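Local coordinates for protein trehalose operon transcriptional repressor (Bacillus subtilis, PDB 2OGG) that represses the trehalose operon trePA as a DNA-binding regulator and binds trehalose-6-phosphate, this chain being its effector-binding (UTRA) domain, at residues Asp56-Lys61 with Leu129-Glu134; Asp36-Ile41 with Pro64-Glu69; Ile87-Lys92 with Tyr121-Asp126; Thr11-Phe16 with Ile70-Ile75. One frame throughout, in Å; residues are numbered along the deposited sequence.

Contact 1. Residues Asp56-Lys61 with Leu129-Glu134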
# COMPACT_ATOMS: atom_id res chain seq x y z
N ASP A 56 8.83 -8.93 20.56
CA ASP A 56 9.33 -7.66 20.03
C ASP A 56 10.77 -7.44 20.46
O ASP A 56 11.05 -7.54 21.65
CB ASP A 56 8.46 -6.48 20.48
CG ASP A 56 7.19 -6.31 19.63
OD1 ASP A 56 7.32 -5.65 18.57
OD2 ASP A 56 6.07 -6.77 20.03
N TYR A 57 11.52 -6.77 19.60
CA TYR A 57 12.92 -6.40 19.84
C TYR A 57 13.19 -5.04 19.18
O TYR A 57 13.04 -4.91 17.96
CB TYR A 57 13.83 -7.43 19.18
CG TYR A 57 13.70 -8.81 19.77
CD1 TYR A 57 14.47 -9.20 20.86
CD2 TYR A 57 12.87 -9.75 19.19
CE1 TYR A 57 14.34 -10.45 21.39
CE2 TYR A 57 12.63 -10.93 19.79
CZ TYR A 57 13.43 -11.32 20.84
OH TYR A 57 13.26 -12.57 21.40
N PHE A 58 13.63 -4.04 19.94
CA PHE A 58 13.98 -2.75 19.38
C PHE A 58 15.05 -2.05 20.18
O PHE A 58 15.38 -2.48 21.29
CB PHE A 58 12.73 -1.89 19.22
CG PHE A 58 11.92 -1.79 20.47
CD1 PHE A 58 11.02 -2.77 20.78
CD2 PHE A 58 12.19 -0.82 21.41
CE1 PHE A 58 10.30 -2.71 21.95
CE2 PHE A 58 11.46 -0.74 22.57
CZ PHE A 58 10.50 -1.67 22.83
N PHE A 59 15.74 -1.09 19.55
CA PHE A 59 16.92 -0.48 20.17
C PHE A 59 16.51 0.51 21.26
O PHE A 59 15.89 1.55 20.98
CB PHE A 59 17.79 0.27 19.15
CG PHE A 59 18.44 -0.61 18.13
CD1 PHE A 59 19.82 -0.75 18.11
CD2 PHE A 59 17.71 -1.07 17.04
CE1 PHE A 59 20.45 -1.42 17.08
CE2 PHE A 59 18.32 -1.87 16.06
CZ PHE A 59 19.71 -1.98 16.05
N ARG A 60 17.20 0.38 22.38
CA ARG A 60 17.00 1.31 23.45
C ARG A 60 17.43 2.71 23.03
O ARG A 60 16.91 3.69 23.52
CB ARG A 60 17.76 0.86 24.67
CG ARG A 60 17.94 1.97 25.69
CD ARG A 60 19.18 1.70 26.48
NE ARG A 60 19.58 2.88 27.21
CZ ARG A 60 20.10 3.96 26.66
NH1 ARG A 60 20.48 3.95 25.38
NH2 ARG A 60 20.40 4.99 27.43
N LYS A 61 18.38 2.80 22.11
CA LYS A 61 18.90 4.11 21.73
C LYS A 61 17.82 5.00 21.16
O LYS A 61 17.78 6.18 21.42
CB LYS A 61 20.06 3.95 20.76
CG LYS A 61 20.14 5.00 19.67
CD LYS A 61 21.19 4.55 18.65
CE LYS A 61 21.17 3.01 18.50
NZ LYS A 61 22.47 2.46 18.02
N LEU A 129 17.27 -0.06 10.27
CA LEU A 129 16.37 -1.06 10.80
C LEU A 129 16.33 -0.77 12.28
O LEU A 129 17.35 -0.78 12.93
CB LEU A 129 16.96 -2.45 10.58
CG LEU A 129 16.19 -3.64 11.14
CD1 LEU A 129 14.70 -3.48 10.98
CD2 LEU A 129 16.66 -4.95 10.49
N PHE A 130 15.15 -0.49 12.80
CA PHE A 130 15.04 -0.06 14.18
C PHE A 130 14.30 -1.05 15.07
O PHE A 130 14.52 -1.08 16.27
CB PHE A 130 14.34 1.30 14.20
CG PHE A 130 13.43 1.48 15.35
CD1 PHE A 130 13.93 1.80 16.62
CD2 PHE A 130 12.07 1.38 15.18
CE1 PHE A 130 13.08 1.93 17.71
CE2 PHE A 130 11.21 1.56 16.26
CZ PHE A 130 11.72 1.82 17.54
N GLN A 131 13.37 -1.82 14.50
CA GLN A 131 12.57 -2.79 15.26
C GLN A 131 12.33 -4.12 14.55
O GLN A 131 12.19 -4.17 13.33
CB GLN A 131 11.22 -2.17 15.59
CG GLN A 131 10.23 -3.16 16.19
CD GLN A 131 8.96 -2.48 16.55
OE1 GLN A 131 8.80 -1.29 16.26
NE2 GLN A 131 8.13 -3.15 17.35
N TYR A 132 12.23 -5.20 15.31
CA TYR A 132 11.90 -6.48 14.73
C TYR A 132 10.85 -7.20 15.56
O TYR A 132 11.00 -7.33 16.76
CB TYR A 132 13.14 -7.33 14.54
CG TYR A 132 12.85 -8.81 14.39
CD1 TYR A 132 12.51 -9.37 13.16
CD2 TYR A 132 13.00 -9.67 15.46
CE1 TYR A 132 12.17 -10.72 13.06
CE2 TYR A 132 12.72 -11.04 15.35
CZ TYR A 132 12.29 -11.56 14.16
OH TYR A 132 12.06 -12.94 14.06
N THR A 133 9.77 -7.64 14.91
CA THR A 133 8.68 -8.32 15.58
C THR A 133 8.44 -9.69 14.95
O THR A 133 8.65 -9.87 13.75
CB THR A 133 7.41 -7.48 15.50
OG1 THR A 133 7.71 -6.17 15.99
CG2 THR A 133 6.29 -8.07 16.36
N GLU A 134 8.19 -10.66 15.79
CA GLU A 134 7.94 -12.04 15.36
C GLU A 134 6.69 -12.52 16.08
O GLU A 134 6.64 -12.52 17.31
CB GLU A 134 9.10 -12.96 15.73
CG GLU A 134 8.80 -14.39 15.35
CD GLU A 134 9.85 -15.39 15.82
OE1 GLU A 134 11.06 -15.08 15.73
OE2 GLU A 134 9.47 -16.54 16.10
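Tyr57 and Tyr132 form an antiparallel hydrogen-bonded pair in the middle of the UTRA-domain sheet. Tyr57 N donates to Tyr132 O (2.9 Å), and Tyr132 N donates back to Tyr57 O (2.8 Å). Asp56 with Thr133 and Phe58 with Gln131 are the non-hydrogen-bonded pairs on either side. At Phe130 and Gln131, which both face Val122 of strand 114-124, the strand has a classic beta bulge. Phe59 N still reaches Phe130 O, but weakly.

The side-chain polar contact gathers on Asp56 OD1. Thr133 OG1 donates to it at 2.7 Å from above the carboxylate plane. Gln131 NE2 donates at 2.9 Å from the other face of that plane, on the anti side. Gln131 CG is anti to the backbone N (chi1 171°), and the extended chain carries the amide to Asp56.

The apolar contacts are on both faces. The Tyr57 and Tyr132 rings lie side by side, with Tyr57 CD2 3.7 Å from Tyr132 CD2. On the Asp56 face, Phe58 CB packs on Gln131 CB at 3.9 Å.

Asp56 OD2 forms a salt bridge with Arg42. The buried carboxylate is thus satisfied at both oxygens, which probably stabilises its charged form.

Contact 2. Residues Asp36-Ile41 with Pro64-Glu69. With SO4 (sulfate ion), chain D.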
# COMPACT_ATOMS: atom_id res chain seq x y z
N ASP A 36 22.19 -1.77 23.03
CA ASP A 36 21.27 -2.23 24.05
C ASP A 36 19.90 -2.42 23.40
O ASP A 36 19.35 -1.49 22.79
CB ASP A 36 21.21 -1.23 25.21
CG ASP A 36 22.34 -1.45 26.22
OD1 ASP A 36 22.96 -2.54 26.19
OD2 ASP A 36 22.55 -0.57 27.10
N ILE A 37 19.37 -3.62 23.53
CA ILE A 37 18.15 -4.00 22.84
C ILE A 37 17.10 -4.38 23.87
O ILE A 37 17.40 -5.10 24.81
CB ILE A 37 18.40 -5.25 21.93
CG1 ILE A 37 19.39 -4.91 20.81
CG2 ILE A 37 17.11 -5.75 21.33
CD1 ILE A 37 18.92 -3.78 19.94
N TRP A 38 15.88 -3.89 23.70
CA TRP A 38 14.79 -4.27 24.58
C TRP A 38 14.24 -5.54 23.98
O TRP A 38 14.23 -5.67 22.75
CB TRP A 38 13.70 -3.21 24.50
CG TRP A 38 14.02 -1.94 25.19
CD1 TRP A 38 14.14 -0.71 24.61
CD2 TRP A 38 14.06 -1.73 26.61
NE1 TRP A 38 14.26 0.27 25.59
CE2 TRP A 38 14.15 -0.33 26.82
CE3 TRP A 38 13.85 -2.56 27.71
CZ2 TRP A 38 14.14 0.23 28.09
CZ3 TRP A 38 13.82 -2.00 28.98
CH2 TRP A 38 13.98 -0.63 29.16
N GLU A 39 13.99 -6.56 24.80
CA GLU A 39 13.28 -7.75 24.35
C GLU A 39 11.97 -7.91 25.12
O GLU A 39 11.97 -7.84 26.34
CB GLU A 39 14.12 -8.99 24.54
CG GLU A 39 13.29 -10.27 24.72
CD GLU A 39 14.14 -11.55 24.72
OE1 GLU A 39 14.94 -11.75 25.65
OE2 GLU A 39 14.02 -12.35 23.75
N VAL A 40 10.86 -8.05 24.42
CA VAL A 40 9.59 -8.31 25.11
C VAL A 40 8.93 -9.54 24.50
O VAL A 40 8.81 -9.66 23.26
CB VAL A 40 8.61 -7.15 24.95
CG1 VAL A 40 7.36 -7.37 25.82
CG2 VAL A 40 9.30 -5.82 25.27
N ILE A 41 8.66 -10.54 25.34
CA ILE A 41 7.98 -11.72 24.86
C ILE A 41 6.64 -11.87 25.58
O ILE A 41 6.58 -11.99 26.81
CB ILE A 41 8.86 -12.95 24.99
CG1 ILE A 41 10.04 -12.87 24.02
CG2 ILE A 41 8.08 -14.23 24.76
CD1 ILE A 41 11.06 -13.96 24.25
N PRO A 64 14.33 4.94 24.88
CA PRO A 64 15.13 4.75 26.08
C PRO A 64 14.35 4.27 27.29
O PRO A 64 14.95 3.88 28.29
CB PRO A 64 15.71 6.16 26.34
CG PRO A 64 14.99 7.09 25.40
CD PRO A 64 14.57 6.25 24.25
N HIS A 65 13.04 4.39 27.25
CA HIS A 65 12.26 4.20 28.46
C HIS A 65 11.16 3.23 28.13
O HIS A 65 10.58 3.26 27.04
CB HIS A 65 11.62 5.52 28.89
CG HIS A 65 12.61 6.56 29.32
ND1 HIS A 65 12.41 7.91 29.08
CD2 HIS A 65 13.81 6.46 29.92
CE1 HIS A 65 13.45 8.59 29.54
NE2 HIS A 65 14.29 7.74 30.11
N LEU A 66 10.96 2.26 29.02
CA LEU A 66 9.91 1.29 28.79
C LEU A 66 9.52 0.68 30.13
O LEU A 66 10.32 0.66 31.07
CB LEU A 66 10.41 0.25 27.81
CG LEU A 66 9.38 -0.74 27.25
CD1 LEU A 66 8.45 -0.03 26.27
CD2 LEU A 66 10.10 -1.91 26.56
N THR A 67 8.30 0.16 30.20
CA THR A 67 7.85 -0.50 31.40
C THR A 67 7.04 -1.77 31.13
O THR A 67 6.46 -1.93 30.05
CB THR A 67 7.01 0.46 32.24
OG1 THR A 67 5.75 0.64 31.60
CG2 THR A 67 7.74 1.79 32.36
N LYS A 68 6.94 -2.64 32.13
CA LYS A 68 6.03 -3.80 32.03
C LYS A 68 4.56 -3.42 31.74
O LYS A 68 3.85 -4.16 31.06
CB LYS A 68 6.12 -4.69 33.26
CG LYS A 68 5.05 -5.78 33.37
CD LYS A 68 5.49 -6.83 34.40
CE LYS A 68 4.33 -7.63 34.93
NZ LYS A 68 3.44 -6.80 35.76
N GLU A 69 4.15 -2.21 32.14
CA GLU A 69 2.77 -1.79 31.99
C GLU A 69 2.46 -1.40 30.55
O GLU A 69 1.36 -1.62 30.06
CB GLU A 69 2.46 -0.63 32.92
CG GLU A 69 1.00 -0.25 32.93
CD GLU A 69 0.64 0.64 34.12
OE1 GLU A 69 0.77 0.18 35.29
OE2 GLU A 69 0.23 1.80 33.88
S SO4 D . 23.07 1.80 23.47
O1 SO4 D . 22.55 0.82 22.51
O2 SO4 D . 22.94 3.13 22.87
O3 SO4 D . 22.29 1.77 24.72
O4 SO4 D . 24.47 1.47 23.76
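Leu66 packs on Trp38, and the next residue, Thr67, accepts at OG1 from two backbone N-H groups. The bond from Glu69 N to Thr67 OG1 is weak at 3.3 Å, and the second comes from Ile70 N. This is an N-cap: Thr67 stands just before helix 68-71 of the UTRA domain. The two bonds cap the first turn of the helix, while the residues before it lie against strand 37-46 of the sheet.

The contact itself is made by Leu66 and the indole of Trp38. Leu66 CB sits over one face of the six-membered ring, 3.9 Å from its centroid and 16° off the normal. This is a CH-pi contact. Leu66 CD2 lies farther over the same indole, 4.0 Å from Trp38 CD2. It also meets Val40 CG2 at 4.2 Å.

The rim of the indole has two neighbours. Pro64 O lies in the ring plane at the edge, 3.7 Å from Trp38 CZ2, a packing contact. The hydrogen bond at this rim is Trp38 NE1 to Val63 O.

Phe58 and Phe16 complete the apolar group around Leu66, and Tyr78 of helix 75-83 also touches it. Pro64 and His65 are exposed, so the contact lies at the surface of the domain. Just before strand 37-46, Asp36 N donates to O1 of a sulfate ion, probably from the crystallisation liquor, at 2.7 Å with an N-H...O angle of 176°.

Contact 3. Residues Ile87-Lys92 with Tyr121-Asp126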
# COMPACT_ATOMS: atom_id res chain seq x y z
N ILE A 87 9.33 6.96 11.67
CA ILE A 87 9.15 5.64 11.10
C ILE A 87 8.70 5.71 9.65
O ILE A 87 7.72 6.38 9.32
CB ILE A 87 8.15 4.80 11.90
CG1 ILE A 87 8.59 4.74 13.36
CG2 ILE A 87 8.05 3.39 11.29
CD1 ILE A 87 7.87 3.67 14.18
N SER A 88 9.42 5.03 8.77
CA SER A 88 9.23 5.21 7.35
C SER A 88 8.42 4.11 6.69
O SER A 88 7.39 4.35 6.05
CB SER A 88 10.57 5.36 6.65
OG SER A 88 10.36 5.67 5.29
N TYR A 89 8.96 2.90 6.71
CA TYR A 89 8.27 1.77 6.12
C TYR A 89 8.54 0.56 6.96
O TYR A 89 9.52 0.51 7.70
CB TYR A 89 8.76 1.52 4.68
CG TYR A 89 10.23 1.19 4.54
CD1 TYR A 89 11.19 2.20 4.57
CD2 TYR A 89 10.65 -0.10 4.18
CE1 TYR A 89 12.55 1.94 4.31
CE2 TYR A 89 12.01 -0.38 3.91
CZ TYR A 89 12.96 0.65 3.99
OH TYR A 89 14.31 0.41 3.75
N ALA A 90 7.66 -0.43 6.81
CA ALA A 90 7.86 -1.75 7.40
C ALA A 90 7.81 -2.80 6.31
O ALA A 90 7.06 -2.70 5.34
CB ALA A 90 6.80 -2.03 8.43
N GLN A 91 8.51 -3.90 6.56
CA GLN A 91 8.46 -4.99 5.65
C GLN A 91 8.02 -6.24 6.41
O GLN A 91 8.60 -6.59 7.45
CB GLN A 91 9.81 -5.18 5.03
CG GLN A 91 9.89 -6.46 4.24
CD GLN A 91 11.19 -6.59 3.52
OE1 GLN A 91 11.85 -5.57 3.23
NE2 GLN A 91 11.62 -7.83 3.27
N LYS A 92 7.03 -6.93 5.86
CA LYS A 92 6.38 -8.08 6.49
C LYS A 92 6.71 -9.37 5.73
O LYS A 92 6.69 -9.40 4.51
CB LYS A 92 4.87 -7.86 6.44
CG LYS A 92 4.11 -8.37 7.60
CD LYS A 92 2.73 -7.70 7.71
CE LYS A 92 2.80 -6.39 8.52
NZ LYS A 92 1.52 -5.59 8.49
N TYR A 121 9.71 -5.98 9.98
CA TYR A 121 10.92 -5.18 10.17
C TYR A 121 10.59 -3.71 9.93
O TYR A 121 10.20 -3.33 8.84
CB TYR A 121 11.96 -5.64 9.17
CG TYR A 121 12.26 -7.11 9.28
CD1 TYR A 121 13.39 -7.57 9.96
CD2 TYR A 121 11.43 -8.06 8.68
CE1 TYR A 121 13.65 -8.92 10.10
CE2 TYR A 121 11.73 -9.41 8.73
CZ TYR A 121 12.81 -9.84 9.50
OH TYR A 121 13.13 -11.18 9.57
N VAL A 122 10.77 -2.88 10.95
CA VAL A 122 10.38 -1.47 10.87
C VAL A 122 11.62 -0.59 10.75
O VAL A 122 12.64 -0.89 11.36
CB VAL A 122 9.58 -1.09 12.11
CG1 VAL A 122 8.85 0.23 11.93
CG2 VAL A 122 8.61 -2.19 12.42
N PHE A 123 11.63 0.29 9.75
CA PHE A 123 12.79 1.13 9.42
C PHE A 123 12.48 2.62 9.69
O PHE A 123 11.31 3.03 9.67
CB PHE A 123 13.12 0.97 7.94
CG PHE A 123 13.63 -0.38 7.56
CD1 PHE A 123 15.00 -0.59 7.35
CD2 PHE A 123 12.73 -1.42 7.27
CE1 PHE A 123 15.47 -1.85 6.94
CE2 PHE A 123 13.19 -2.67 6.89
CZ PHE A 123 14.56 -2.88 6.68
N LEU A 124 13.51 3.42 9.90
CA LEU A 124 13.30 4.84 10.17
C LEU A 124 13.51 5.69 8.91
O LEU A 124 14.06 5.24 7.91
CB LEU A 124 14.22 5.33 11.28
CG LEU A 124 14.33 4.47 12.54
CD1 LEU A 124 15.48 4.97 13.41
CD2 LEU A 124 13.04 4.53 13.31
N GLU A 125 13.14 6.97 9.01
CA GLU A 125 13.33 7.89 7.91
C GLU A 125 14.79 7.94 7.50
O GLU A 125 15.10 8.03 6.31
CB GLU A 125 12.81 9.27 8.30
CG GLU A 125 11.99 9.93 7.19
CD GLU A 125 10.69 10.50 7.72
OE1 GLU A 125 10.73 11.56 8.39
OE2 GLU A 125 9.62 9.88 7.49
N ASP A 126 15.70 7.73 8.45
CA ASP A 126 17.13 7.82 8.15
C ASP A 126 17.69 6.54 7.51
O ASP A 126 18.88 6.46 7.19
CB ASP A 126 17.93 8.20 9.40
CG ASP A 126 18.47 7.00 10.14
OD1 ASP A 126 19.27 6.26 9.54
OD2 ASP A 126 18.26 6.89 11.36
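Tyr89 and Phe123 stack ring on ring where strand 87-98, the outermost on this side within the chain, runs antiparallel to strand 114-124. The stack is offset and close: the centroids are 4.6 Å apart and the planes only 7° from parallel. Tyr89 CE2 comes to 3.6 Å from Phe123 CD2. Phe123 CB also lies over the Tyr89 face, a CH-pi contact. Tyr89 CG sits between the backbone N and the carbonyl carbon (chi1 61°), which starts the ring toward this overlap. Arg149 of the second subunit packs on Tyr89. This face is partly exposed, and Gln91 and Tyr121 belong to it as well. Tyr121 OH is tied to Gln28.

Ala90 and Val122 lie on the other face and are buried. Ile87 CG2 reaches Val122 CG1; the modelled 3.3 Å is short enough to be doubtful in detail. Ala148 and Arg150 of the second subunit pack here, on Ala90 and on Ile87 and Val122 respectively.

Backbone bonds join the two strands. Gln91 N donates to Tyr121 O, and Tyr121 N donates to Gln91 O at 2.8 Å. Farther along, Phe123 N donates to Tyr89 O (3.0 Å). Ser88 N gives Phe123 O a nearly straight bond of 2.9 Å.

The solvent end is looser. There Glu125 is exposed, and its OE2 stays 4.4 Å from Ile87 O.

Lys92 pairs with a strand of the second subunit, so the sheet runs on across the interface. The chemistry is therefore that of an interface strand: backbone bonds hold it in the sheet, and the partner chain meets apolar groups on one face and Tyr89 of the ring stack on the other.

Contact 4. Residues Thr11-Phe16 with Ile70-Ile75. With SO4 (sulfate ion), chain C.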
# COMPACT_ATOMS: atom_id res chain seq x y z
N THR A 11 -3.34 -10.20 27.99
CA THR A 11 -1.97 -10.18 27.48
C THR A 11 -1.01 -10.42 28.64
O THR A 11 -0.91 -9.59 29.56
CB THR A 11 -1.66 -8.79 26.83
OG1 THR A 11 -2.29 -8.71 25.55
CG2 THR A 11 -0.14 -8.56 26.66
N THR A 12 -0.13 -11.40 28.49
CA THR A 12 0.78 -11.79 29.54
C THR A 12 2.20 -11.60 29.08
O THR A 12 2.63 -12.21 28.10
CB THR A 12 0.62 -13.25 29.82
OG1 THR A 12 -0.76 -13.53 30.08
CG2 THR A 12 1.50 -13.68 31.00
N VAL A 13 2.98 -10.87 29.89
CA VAL A 13 4.38 -10.59 29.59
C VAL A 13 5.24 -11.67 30.22
O VAL A 13 5.33 -11.75 31.44
CB VAL A 13 4.79 -9.23 30.14
CG1 VAL A 13 6.26 -9.01 29.98
CG2 VAL A 13 3.99 -8.15 29.44
N HIS A 14 5.89 -12.49 29.39
CA HIS A 14 6.67 -13.61 29.91
C HIS A 14 8.10 -13.22 30.14
O HIS A 14 8.61 -13.43 31.21
CB HIS A 14 6.59 -14.83 28.98
CG HIS A 14 5.22 -15.41 28.89
ND1 HIS A 14 4.72 -16.29 29.83
CD2 HIS A 14 4.21 -15.17 28.02
CE1 HIS A 14 3.47 -16.59 29.52
NE2 HIS A 14 3.11 -15.86 28.48
N LYS A 15 8.77 -12.70 29.12
CA LYS A 15 10.12 -12.14 29.31
C LYS A 15 10.04 -10.66 28.99
O LYS A 15 9.41 -10.27 28.02
CB LYS A 15 11.13 -12.76 28.35
CG LYS A 15 11.32 -14.23 28.49
CD LYS A 15 12.58 -14.66 27.79
CE LYS A 15 13.17 -15.90 28.42
NZ LYS A 15 14.46 -16.25 27.78
N PHE A 16 10.92 -9.89 29.61
CA PHE A 16 11.02 -8.48 29.33
C PHE A 16 12.33 -8.04 29.94
O PHE A 16 12.66 -8.42 31.08
CB PHE A 16 9.85 -7.74 29.96
CG PHE A 16 10.03 -6.26 30.04
CD1 PHE A 16 9.94 -5.48 28.91
CD2 PHE A 16 10.01 -5.62 31.26
CE1 PHE A 16 9.96 -4.10 29.00
CE2 PHE A 16 9.99 -4.24 31.33
CZ PHE A 16 9.94 -3.49 30.21
N ILE A 70 3.47 -0.86 29.87
CA ILE A 70 3.33 -0.51 28.46
C ILE A 70 3.21 -1.75 27.56
O ILE A 70 2.32 -1.81 26.72
CB ILE A 70 4.46 0.43 28.02
CG1 ILE A 70 4.18 1.86 28.56
CG2 ILE A 70 4.57 0.50 26.52
CD1 ILE A 70 5.36 2.82 28.45
N CYS A 71 3.86 -2.84 27.98
CA CYS A 71 3.81 -4.10 27.26
C CYS A 71 2.50 -4.85 27.46
O CYS A 71 2.11 -5.66 26.62
CB CYS A 71 4.96 -5.00 27.71
SG CYS A 71 6.56 -4.23 27.47
N GLU A 72 1.86 -4.63 28.60
CA GLU A 72 0.57 -5.24 28.84
C GLU A 72 -0.51 -4.46 28.11
O GLU A 72 -1.64 -4.91 27.97
CB GLU A 72 0.31 -5.30 30.34
CG GLU A 72 1.38 -6.07 31.07
CD GLU A 72 1.17 -6.14 32.57
OE1 GLU A 72 0.83 -5.10 33.17
OE2 GLU A 72 1.42 -7.23 33.15
N ASN A 73 -0.12 -3.32 27.56
CA ASN A 73 -1.03 -2.49 26.80
C ASN A 73 -0.63 -2.54 25.31
O ASN A 73 -0.58 -3.62 24.73
CB ASN A 73 -1.14 -1.10 27.43
CG ASN A 73 -1.89 -1.13 28.78
OD1 ASN A 73 -3.12 -1.27 28.81
ND2 ASN A 73 -1.15 -1.09 29.89
N SER A 74 -0.15 -1.45 24.73
CA SER A 74 0.27 -1.56 23.34
C SER A 74 1.66 -1.03 23.15
O SER A 74 1.95 0.11 23.52
CB SER A 74 -0.67 -0.82 22.40
OG SER A 74 -0.05 -0.63 21.14
N ILE A 75 2.54 -1.87 22.63
CA ILE A 75 3.88 -1.41 22.29
C ILE A 75 3.84 -0.58 21.01
O ILE A 75 4.59 0.38 20.85
CB ILE A 75 4.79 -2.56 22.07
CG1 ILE A 75 4.89 -3.36 23.36
CG2 ILE A 75 6.15 -2.06 21.56
CD1 ILE A 75 6.05 -4.40 23.39
S SO4 C . 1.16 -4.23 20.43
O1 SO4 C . 2.24 -4.37 19.48
O2 SO4 C . 0.49 -2.95 20.29
O3 SO4 C . 0.11 -5.21 20.22
O4 SO4 C . 1.77 -4.35 21.74
O HOH W 1 -3.56 -7.31 29.05
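Val13 and Cys71 meet where strand 11-19 packs against helix 68-71 and the residues after it. The apolar contacts come first. One methyl of Val13, CG2, touches Cys71 CB at 3.7 Å and Glu72 CG at the same distance. The Val13 and Glu72 side chains cross at about a right angle. Thr11 CG2, placed anti to the backbone N, lies 3.7 Å from Cys71 O.

Next is a sulfur-aromatic contact. Cys71 SG lies 4.4 Å from the centroid of the Phe16 ring, 40° off the normal. Its nearest ring atom is Phe16 CE1 at 3.7 Å.

The polar link across the contact is a water. It accepts from Thr11 N (3.1 Å) and donates to Glu72 O (3.3 Å). Farther along, Ser74 OG and Ile75 N bind a sulfate ion, probably from the crystallisation liquor. Arg42, Arg44 and Tyr76 N also bind it.

Strand 11-19 is an outermost strand of the sheet within the chain. His14 and Lys15 form a classic beta bulge opposite Ile41 of strand 37-46. Val40 of that neighbouring strand touches both Phe16 and Cys71. Helix 68-71 thus packs on strands 11-19 and 37-46, and helix 75-83 starts just after its N-cap, Ser74.

How the contacts relate
From the N terminus, strand 11-19 opens contact 4, which closes when the chain reaches residues 70-75. Contact 2 is nested inside that loop and joins strand 37-46 to the segment leading into helix 68-71. Contact 1 crosses both. It starts at residues 56-61, within the loop of contact 4, and closes only at 129-134. Contact 3 is nested inside the loop of contact 1 and follows contacts 2 and 4 in series. Contacts 2 and 4 tie helix 68-71 and its flanks to one edge of the sheet. Contact 1 joins its two middle strands, and contact 3 joins the strands of the opposite edge.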